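Diacylglycerol kinase (Bacillus anthracis, PDB 3S40) probably transfers the gamma-phosphate of ATP to the hydroxyl of diacylglycerol or a related lipid. Local coordinates at residues 9-14 with 40-45; 14-19 with 45-50; 128-133 with 290-295. All blocks are in the same frame, centred on the assembly; numbering follows the deposited sequence.

Interaction 1. Residues 9-14 with 40-45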
loop_
_atom_site.group_PDB
_atom_site.type_symbol
_atom_site.label_atom_id
_atom_site.label_comp_id
_atom_site.label_asym_id
_atom_site.label_seq_id
_atom_site.Cartn_x
_atom_site.Cartn_y
_atom_site.Cartn_z
ATOM N N GLU A 9 15.865 13.854 -13.710
ATOM C CA GLU A 9 16.360 15.200 -13.967
ATOM C C GLU A 9 15.763 16.180 -12.957
ATOM O O GLU A 9 16.462 17.019 -12.415
ATOM C CB GLU A 9 15.993 15.610 -15.383
ATOM C CG GLU A 9 16.919 16.636 -15.988
ATOM C CD GLU A 9 16.520 16.983 -17.409
ATOM O OE1 GLU A 9 15.725 17.934 -17.587
ATOM O OE2 GLU A 9 16.992 16.294 -18.341
ATOM N N LYS A 10 14.466 16.047 -12.694
ATOM C CA LYS A 10 13.799 16.882 -11.710
ATOM C C LYS A 10 13.089 16.038 -10.668
ATOM O O LYS A 10 12.395 15.045 -10.981
ATOM C CB LYS A 10 12.825 17.850 -12.383
ATOM C CG LYS A 10 13.523 18.813 -13.326
ATOM C CD LYS A 10 12.588 19.313 -14.389
ATOM C CE LYS A 10 11.896 20.579 -13.967
ATOM N NZ LYS A 10 11.892 21.558 -15.097
ATOM N N VAL A 11 13.282 16.444 -9.427
ATOM C CA VAL A 11 12.762 15.735 -8.263
ATOM C C VAL A 11 11.916 16.681 -7.411
ATOM O O VAL A 11 12.284 17.847 -7.182
ATOM C CB VAL A 11 13.919 15.143 -7.406
ATOM C CG1 VAL A 11 13.380 14.408 -6.177
ATOM C CG2 VAL A 11 14.828 14.234 -8.258
ATOM N N LEU A 12 10.775 16.172 -6.964
ATOM C CA LEU A 12 9.967 16.800 -5.925
ATOM C C LEU A 12 9.994 15.984 -4.637
ATOM O O LEU A 12 9.742 14.777 -4.660
ATOM C CB LEU A 12 8.518 16.899 -6.387
ATOM C CG LEU A 12 7.503 17.283 -5.301
ATOM C CD1 LEU A 12 7.775 18.686 -4.734
ATOM C CD2 LEU A 12 6.093 17.159 -5.845
ATOM N N LEU A 13 10.277 16.646 -3.516
ATOM C CA LEU A 13 10.132 16.057 -2.189
ATOM C C LEU A 13 8.956 16.704 -1.461
ATOM O O LEU A 13 8.942 17.922 -1.223
ATOM C CB LEU A 13 11.428 16.235 -1.359
ATOM C CG LEU A 13 11.351 15.881 0.137
ATOM C CD1 LEU A 13 11.137 14.370 0.314
ATOM C CD2 LEU A 13 12.588 16.308 0.942
ATOM N N ILE A 14 7.960 15.897 -1.121
ATOM C CA ILE A 14 6.818 16.377 -0.337
ATOM C C ILE A 14 7.060 16.027 1.111
ATOM O O ILE A 14 7.315 14.870 1.439
ATOM C CB ILE A 14 5.481 15.750 -0.798
ATOM C CG1 ILE A 14 5.205 16.146 -2.251
ATOM C CG2 ILE A 14 4.309 16.184 0.135
ATOM C CD1 ILE A 14 4.137 15.300 -2.957
ATOM N N PRO A 40 20.524 17.388 -8.775
ATOM C CA PRO A 40 20.858 18.803 -8.986
ATOM C C PRO A 40 19.652 19.745 -9.174
ATOM O O PRO A 40 19.852 20.958 -9.235
ATOM C CB PRO A 40 21.708 18.766 -10.258
ATOM C CG PRO A 40 21.190 17.591 -11.000
ATOM C CD PRO A 40 20.863 16.564 -9.945
ATOM N N ASP A 41 18.440 19.210 -9.276
ATOM C CA ASP A 41 17.227 20.034 -9.328
ATOM C C ASP A 41 16.168 19.415 -8.442
ATOM O O ASP A 41 15.477 18.467 -8.831
ATOM C CB ASP A 41 16.705 20.159 -10.761
ATOM C CG ASP A 41 15.471 21.062 -10.879
ATOM O OD1 ASP A 41 14.707 21.236 -9.902
ATOM O OD2 ASP A 41 15.237 21.589 -11.985
ATOM N N LEU A 42 16.029 19.979 -7.255
ATOM C CA LEU A 42 15.229 19.375 -6.215
ATOM C C LEU A 42 14.272 20.403 -5.627
ATOM O O LEU A 42 14.675 21.470 -5.193
ATOM C CB LEU A 42 16.148 18.824 -5.127
ATOM C CG LEU A 42 15.498 18.317 -3.835
ATOM C CD1 LEU A 42 14.567 17.155 -4.154
ATOM C CD2 LEU A 42 16.568 17.892 -2.800
ATOM N N HIS A 43 12.997 20.073 -5.607
ATOM C CA HIS A 43 12.003 21.014 -5.154
ATOM C C HIS A 43 11.352 20.428 -3.910
ATOM O O HIS A 43 10.913 19.265 -3.896
ATOM C CB HIS A 43 10.977 21.266 -6.274
ATOM C CG HIS A 43 10.112 22.464 -6.039
ATOM N ND1 HIS A 43 9.342 23.032 -7.026
ATOM C CD2 HIS A 43 9.917 23.218 -4.930
ATOM C CE1 HIS A 43 8.702 24.078 -6.536
ATOM N NE2 HIS A 43 9.032 24.210 -5.264
ATOM N N ILE A 44 11.321 21.215 -2.848
ATOM C CA ILE A 44 10.818 20.736 -1.570
ATOM C C ILE A 44 9.603 21.524 -1.141
ATOM O O ILE A 44 9.667 22.749 -1.046
ATOM C CB ILE A 44 11.874 20.856 -0.487
ATOM C CG1 ILE A 44 13.153 20.151 -0.905
ATOM C CG2 ILE A 44 11.360 20.296 0.834
ATOM C CD1 ILE A 44 14.256 20.237 0.162
ATOM N N LEU A 45 8.505 20.821 -0.869
ATOM C CA LEU A 45 7.258 21.467 -0.463
ATOM C C LEU A 45 6.732 20.858 0.813
ATOM O O LEU A 45 6.624 19.636 0.924
ATOM C CB LEU A 45 6.184 21.313 -1.550
ATOM C CG LEU A 45 6.436 21.897 -2.941
ATOM C CD1 LEU A 45 5.265 21.517 -3.864
ATOM C CD2 LEU A 45 6.622 23.433 -2.894
HETATM O O HOH W 1 17.535 16.429 -9.868
HETATM O O HOH W 2 12.352 19.783 -9.241
#
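V11 and L42, L12 and H43, L13 and I44, and I14 and L45 face one another as successive parallel bridges, pairing the first strand of the catalytic domain with the outermost strand 42-46 beside it. The two strands are the ends of a right-handed beta-alpha-beta crossover through helix 24-38, and their segment axes run 4.7 Å apart at an angle of 20°. Four backbone hydrogen bonds join them: V11 N to D41 O, H43 N to V11 O, L13 N to H43 O and L45 N to L13 O. Weaker CA-H...O contacts fall between these bonds, the closest from L12 CA to H43 O at 3.3 Å.

V11, L13, L42 and I44 lie on one face. There CG1 of V11, anti to its backbone N (chi1 180°), meets CD1 of L42 at 3.6 Å, the two side chains slanting across each other. L13 and I44 lie side by side and point the same way, CD2 of L13 being 4.2 Å from CG2 of I44. On the other face L12 and L45 cross at about a right angle, with 3.9 Å between their CD1 atoms.

At the start of the pairing two waters supplement the direct bonds. One bridges E9 O and D41 N, accepting from the latter; another lies within hydrogen-bonding distance of V11 O and, at 2.8 Å, of OD1 of D41, while OD2 of that carboxylate lies 3.5 Å from CG of K10.

Helix 24-38 packs on the first face through L35, A36 and V32, which touch L42 and I44. Helix 52-60 covers the second, where F60 touches L12 and L45 and meets the H43 ring with its plane roughly perpendicular. Strand 66-71 bonds to the far edge of strand 11-15, and just before it OD2 of D65 accepts from K10 N.

Interaction 2. Residues 14-19 with 45-50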
loop_
_atom_site.group_PDB
_atom_site.type_symbol
_atom_site.label_atom_id
_atom_site.label_comp_id
_atom_site.label_asym_id
_atom_site.label_seq_id
_atom_site.Cartn_x
_atom_site.Cartn_y
_atom_site.Cartn_z
ATOM N N ILE A 14 7.960 15.897 -1.121
ATOM C CA ILE A 14 6.818 16.377 -0.337
ATOM C C ILE A 14 7.060 16.027 1.111
ATOM O O ILE A 14 7.315 14.870 1.439
ATOM C CB ILE A 14 5.481 15.750 -0.798
ATOM C CG1 ILE A 14 5.205 16.146 -2.251
ATOM C CG2 ILE A 14 4.309 16.184 0.135
ATOM C CD1 ILE A 14 4.137 15.300 -2.957
ATOM N N VAL A 15 6.991 17.032 1.975
ATOM C CA VAL A 15 7.248 16.846 3.398
ATOM C C VAL A 15 6.013 17.124 4.236
ATOM O O VAL A 15 5.464 18.224 4.185
ATOM C CB VAL A 15 8.349 17.801 3.893
ATOM C CG1 VAL A 15 8.427 17.777 5.422
ATOM C CG2 VAL A 15 9.693 17.432 3.255
ATOM N N ASN A 16 5.587 16.126 5.003
ATOM C CA ASN A 16 4.600 16.329 6.062
ATOM C C ASN A 16 5.341 16.744 7.328
ATOM O O ASN A 16 6.048 15.930 7.933
ATOM C CB ASN A 16 3.802 15.040 6.299
ATOM C CG ASN A 16 2.782 15.177 7.419
ATOM O OD1 ASN A 16 2.658 16.229 8.036
ATOM N ND2 ASN A 16 2.039 14.109 7.676
ATOM N N PRO A 17 5.194 18.020 7.729
ATOM C CA PRO A 17 5.989 18.581 8.828
ATOM C C PRO A 17 5.702 17.866 10.136
ATOM O O PRO A 17 6.532 17.868 11.044
ATOM C CB PRO A 17 5.517 20.044 8.899
ATOM C CG PRO A 17 4.841 20.312 7.592
ATOM C CD PRO A 17 4.244 19.002 7.179
ATOM N N LYS A 18 4.532 17.249 10.225
ATOM C CA LYS A 18 4.183 16.476 11.409
ATOM C C LYS A 18 4.845 15.102 11.429
ATOM O O LYS A 18 4.897 14.445 12.473
ATOM C CB LYS A 18 2.663 16.311 11.522
ATOM C CG LYS A 18 1.966 17.432 12.266
ATOM C CD LYS A 18 1.404 18.483 11.329
ATOM C CE LYS A 18 0.706 19.584 12.125
ATOM N NZ LYS A 18 -0.045 20.532 11.254
ATOM N N ALA A 19 5.361 14.661 10.289
ATOM C CA ALA A 19 5.810 13.274 10.201
ATOM C C ALA A 19 7.046 13.047 11.064
ATOM O O ALA A 19 7.729 13.990 11.443
ATOM C CB ALA A 19 6.080 12.871 8.750
ATOM N N LEU A 45 8.505 20.821 -0.869
ATOM C CA LEU A 45 7.258 21.467 -0.463
ATOM C C LEU A 45 6.732 20.858 0.813
ATOM O O LEU A 45 6.624 19.636 0.924
ATOM C CB LEU A 45 6.184 21.313 -1.550
ATOM C CG LEU A 45 6.436 21.897 -2.941
ATOM C CD1 LEU A 45 5.265 21.517 -3.864
ATOM C CD2 LEU A 45 6.622 23.433 -2.894
ATOM N N HIS A 46 6.378 21.699 1.777
ATOM C CA HIS A 46 5.731 21.190 2.977
ATOM C C HIS A 46 4.235 21.123 2.736
ATOM O O HIS A 46 3.695 21.983 2.060
ATOM C CB HIS A 46 6.012 22.098 4.163
ATOM C CG HIS A 46 7.467 22.270 4.465
ATOM N ND1 HIS A 46 7.918 22.907 5.604
ATOM C CD2 HIS A 46 8.571 21.890 3.781
ATOM C CE1 HIS A 46 9.238 22.914 5.603
ATOM N NE2 HIS A 46 9.660 22.298 4.512
ATOM N N THR A 47 3.565 20.092 3.255
ATOM C CA THR A 47 2.098 20.087 3.271
ATOM C C THR A 47 1.621 21.003 4.396
ATOM O O THR A 47 2.354 21.239 5.342
ATOM C CB THR A 47 1.518 18.682 3.539
ATOM O OG1 THR A 47 2.133 18.131 4.715
ATOM C CG2 THR A 47 1.778 17.745 2.346
ATOM N N LYS A 48 0.398 21.504 4.297
ATOM C CA LYS A 48 -0.197 22.304 5.372
ATOM C C LYS A 48 -1.489 21.672 5.868
ATOM O O LYS A 48 -1.720 21.564 7.071
ATOM C CB LYS A 48 -0.459 23.744 4.927
ATOM C CG LYS A 48 0.779 24.627 4.933
ATOM C CD LYS A 48 1.290 24.903 3.519
ATOM C CE LYS A 48 2.513 25.814 3.523
ATOM N NZ LYS A 48 3.028 26.062 2.145
ATOM N N GLU A 49 -2.341 21.260 4.940
ATOM C CA GLU A 49 -3.549 20.553 5.329
ATOM C C GLU A 49 -3.666 19.235 4.598
ATOM O O GLU A 49 -2.969 18.993 3.603
ATOM C CB GLU A 49 -4.792 21.392 5.050
ATOM C CG GLU A 49 -4.869 22.667 5.860
ATOM C CD GLU A 49 -5.186 23.866 4.995
ATOM O OE1 GLU A 49 -5.005 23.765 3.761
ATOM O OE2 GLU A 49 -5.614 24.903 5.545
ATOM N N GLN A 50 -4.551 18.392 5.121
ATOM C CA GLN A 50 -5.030 17.218 4.417
ATOM C C GLN A 50 -5.411 17.584 2.985
ATOM O O GLN A 50 -6.074 18.591 2.747
ATOM C CB GLN A 50 -6.245 16.645 5.155
ATOM C CG GLN A 50 -6.872 15.428 4.497
ATOM C CD GLN A 50 -8.179 15.022 5.154
ATOM O OE1 GLN A 50 -8.695 15.724 6.030
ATOM N NE2 GLN A 50 -8.726 13.882 4.733
#
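V15 pairs with H46 and N16 lies beside T47 where two parallel strands end and their chains turn off the sheet. Two backbone hydrogen bonds close the pairing, V15 N to L45 O and T47 N to V15 O, both 2.8 Å long. V15 O also receives a weak bond from OG1 of T47 at 3.4 Å, so T47 approaches the same carbonyl with both its backbone N and its hydroxyl. The chi1 of 51° places OG1 between the backbone N and the carbonyl carbon, and there it also lies 3.3 Å from CA of N16. CD of P17 lies 3.4 Å from OG1 of T47.

Within 14-19, the side chain of N16 forms an Asx turn: K18 N donates to OD1 over 3.1 Å, from well above the plane of the amide. A type I turn from N16 to A19 is closed by A19 N bonding to N16 O.

Apolar contacts are few. CG2 of I14 meets CG2 of T47 at 3.7 Å, the side chains crossing at about a right angle. CG of P17 rests 4.0 Å from CB of H46.

Such a site, at the carboxyl ends of parallel strands, is where alpha/beta folds commonly place their functional loops. ND2 of N16 reaches T75 of helix 73-83, F70 of strand 66-71 touches V15, and D52 and Y56 of helix 52-60 bond to the backbone of K48 and E49 and of H46.

Interaction 3. Residues 128-133 with 290-295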
loop_
_atom_site.group_PDB
_atom_site.type_symbol
_atom_site.label_atom_id
_atom_site.label_comp_id
_atom_site.label_asym_id
_atom_site.label_seq_id
_atom_site.Cartn_x
_atom_site.Cartn_y
_atom_site.Cartn_z
ATOM N N VAL A 128 5.228 -1.646 -9.919
ATOM C CA VAL A 128 4.396 -2.076 -8.812
ATOM C C VAL A 128 2.963 -2.029 -9.297
ATOM O O VAL A 128 2.590 -1.124 -10.044
ATOM C CB VAL A 128 4.599 -1.141 -7.601
ATOM C CG1 VAL A 128 3.569 -1.400 -6.521
ATOM C CG2 VAL A 128 6.023 -1.294 -7.057
ATOM N N ASP A 129 2.172 -3.029 -8.924
ATOM C CA ASP A 129 0.778 -3.088 -9.361
ATOM C C ASP A 129 -0.104 -2.209 -8.463
ATOM O O ASP A 129 0.181 -2.046 -7.275
ATOM C CB ASP A 129 0.242 -4.538 -9.338
ATOM C CG ASP A 129 1.156 -5.537 -10.080
ATOM O OD1 ASP A 129 1.926 -5.117 -10.988
ATOM O OD2 ASP A 129 1.095 -6.749 -9.747
ATOM N N VAL A 130 -1.177 -1.669 -9.035
ATOM C CA VAL A 130 -2.112 -0.847 -8.284
ATOM C C VAL A 130 -3.509 -1.397 -8.477
ATOM O O VAL A 130 -3.952 -1.608 -9.611
ATOM C CB VAL A 130 -2.079 0.614 -8.780
ATOM C CG1 VAL A 130 -3.217 1.427 -8.151
ATOM C CG2 VAL A 130 -0.699 1.244 -8.522
ATOM N N ALA A 131 -4.225 -1.590 -7.376
ATOM C CA ALA A 131 -5.558 -2.174 -7.441
ATOM C C ALA A 131 -6.632 -1.112 -7.697
ATOM O O ALA A 131 -6.441 0.067 -7.385
ATOM C CB ALA A 131 -5.857 -2.955 -6.148
ATOM N N LYS A 132 -7.761 -1.551 -8.255
ATOM C CA LYS A 132 -8.943 -0.706 -8.426
ATOM C C LYS A 132 -10.209 -1.404 -7.936
ATOM O O LYS A 132 -10.604 -2.445 -8.468
ATOM C CB LYS A 132 -9.143 -0.342 -9.894
ATOM C CG LYS A 132 -9.070 1.141 -10.181
ATOM C CD LYS A 132 -9.968 1.518 -11.347
ATOM C CE LYS A 132 -9.303 2.547 -12.246
ATOM N NZ LYS A 132 -10.259 3.157 -13.218
ATOM N N ALA A 133 -10.859 -0.815 -6.935
ATOM C CA ALA A 133 -12.129 -1.343 -6.442
ATOM C C ALA A 133 -13.260 -0.344 -6.709
ATOM O O ALA A 133 -13.226 0.773 -6.203
ATOM C CB ALA A 133 -12.023 -1.659 -4.954
ATOM N N GLN A 290 -1.531 -3.719 -13.735
ATOM C CA GLN A 290 -0.207 -4.281 -13.630
ATOM C C GLN A 290 0.869 -3.232 -13.916
ATOM O O GLN A 290 0.800 -2.507 -14.894
ATOM C CB GLN A 290 -0.095 -5.496 -14.561
ATOM C CG GLN A 290 0.996 -6.470 -14.190
ATOM C CD GLN A 290 0.871 -7.820 -14.905
ATOM O OE1 GLN A 290 -0.224 -8.243 -15.304
ATOM N NE2 GLN A 290 2.002 -8.491 -15.076
ATOM N N GLY A 291 1.848 -3.138 -13.025
ATOM C CA GLY A 291 2.965 -2.236 -13.217
ATOM C C GLY A 291 2.562 -0.788 -13.413
ATOM O O GLY A 291 3.221 -0.058 -14.139
ATOM N N HIS A 292 1.496 -0.374 -12.738
ATOM C CA HIS A 292 0.915 0.960 -12.918
ATOM C C HIS A 292 1.823 2.063 -12.378
ATOM O O HIS A 292 1.892 3.141 -12.959
ATOM C CB HIS A 292 -0.454 1.017 -12.232
ATOM C CG HIS A 292 -1.274 2.218 -12.578
ATOM N ND1 HIS A 292 -1.758 2.457 -13.848
ATOM C CD2 HIS A 292 -1.715 3.247 -11.811
ATOM C CE1 HIS A 292 -2.466 3.574 -13.848
ATOM N NE2 HIS A 292 -2.459 4.072 -12.622
ATOM N N PHE A 293 2.502 1.797 -11.263
ATOM C CA PHE A 293 3.510 2.716 -10.746
ATOM C C PHE A 293 4.878 2.116 -10.952
ATOM O O PHE A 293 5.029 0.900 -11.034
ATOM C CB PHE A 293 3.343 2.951 -9.234
ATOM C CG PHE A 293 2.173 3.837 -8.870
ATOM C CD1 PHE A 293 1.644 4.727 -9.784
ATOM C CD2 PHE A 293 1.626 3.789 -7.590
ATOM C CE1 PHE A 293 0.575 5.560 -9.430
ATOM C CE2 PHE A 293 0.555 4.607 -7.240
ATOM C CZ PHE A 293 0.027 5.486 -8.166
ATOM N N THR A 294 5.870 2.991 -11.025
ATOM C CA THR A 294 7.254 2.633 -10.781
ATOM C C THR A 294 7.650 3.237 -9.429
ATOM O O THR A 294 7.330 4.397 -9.132
ATOM C CB THR A 294 8.191 3.169 -11.889
ATOM O OG1 THR A 294 8.140 4.603 -11.907
ATOM C CG2 THR A 294 7.756 2.636 -13.257
HETATM N N MSE A 295 8.379 2.465 -8.629
HETATM C CA MSE A 295 8.753 2.903 -7.304
HETATM C C MSE A 295 10.205 2.588 -6.977
HETATM O O MSE A 295 10.766 1.583 -7.420
HETATM C CB MSE A 295 7.813 2.278 -6.270
HETATM C CG MSE A 295 6.360 2.509 -6.605
HETATM SE SE MSE A 295 5.104 2.401 -5.115
HETATM C CE MSE A 295 5.810 3.820 -3.967
#
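V130 reaches H292 and F293 with one branch of its side chain. Its CB lies 3.8 Å from CB of H292, and CG2, anti to the carbonyl carbon, continues into the angle between the two residues. This methyl stands at the edge of the H292 ring and over one face of the F293 ring, offset toward the rim; its 3.9 Å distance to the F293 ring centroid makes a CH-pi contact. H292 is held at its far end by NE2 bonding to A84 O.

Beside this packing, V128 and F293 form an antiparallel hydrogen-bonded pair, with V128 N donating to F293 O at 2.8 Å and F293 N to V128 O at 3.2 Å. H292 and F293 both face V128, a classic beta bulge. It follows the corner at Q290 and G291, where the long strand 284-296 leaves the antiparallel sheet of the C-terminal domain and bends toward strand 91-96 of the parallel sheet.

The carboxylate of D129 spans that corner. OD1 accepts from G291 N at 2.8 Å, on its anti side and 24° out of the carboxylate plane, and also touches CG of Q290 at 3.6 Å. OD2 is bonded to G222 N. Past the bulge, CG2 of V128 meets CG of the selenomethionine M295 at 3.8 Å, and F103 of helix 102-106 touches both side chains.

Overall arrangement
Interactions 1 and 2 follow one another along the same pair of strands, 11-15 and 42-46, sharing I14 and L45, with centres about 15 Å apart. Their segments alternate along the chain because the strands are parallel, and both contacts lie at the outer side of the four-stranded catalytic sheet. Interaction 3 opens later in sequence and joins segments 157 residues apart; its centre lies about 23 Å from that of interaction 1 and 24 Å from that of interaction 2, and it touches neither. It lies where the two domains meet: strand 284-296 returns from the C-terminal domain to the catalytic one, so distant parts of the sequence tie the two halves of the kinase together.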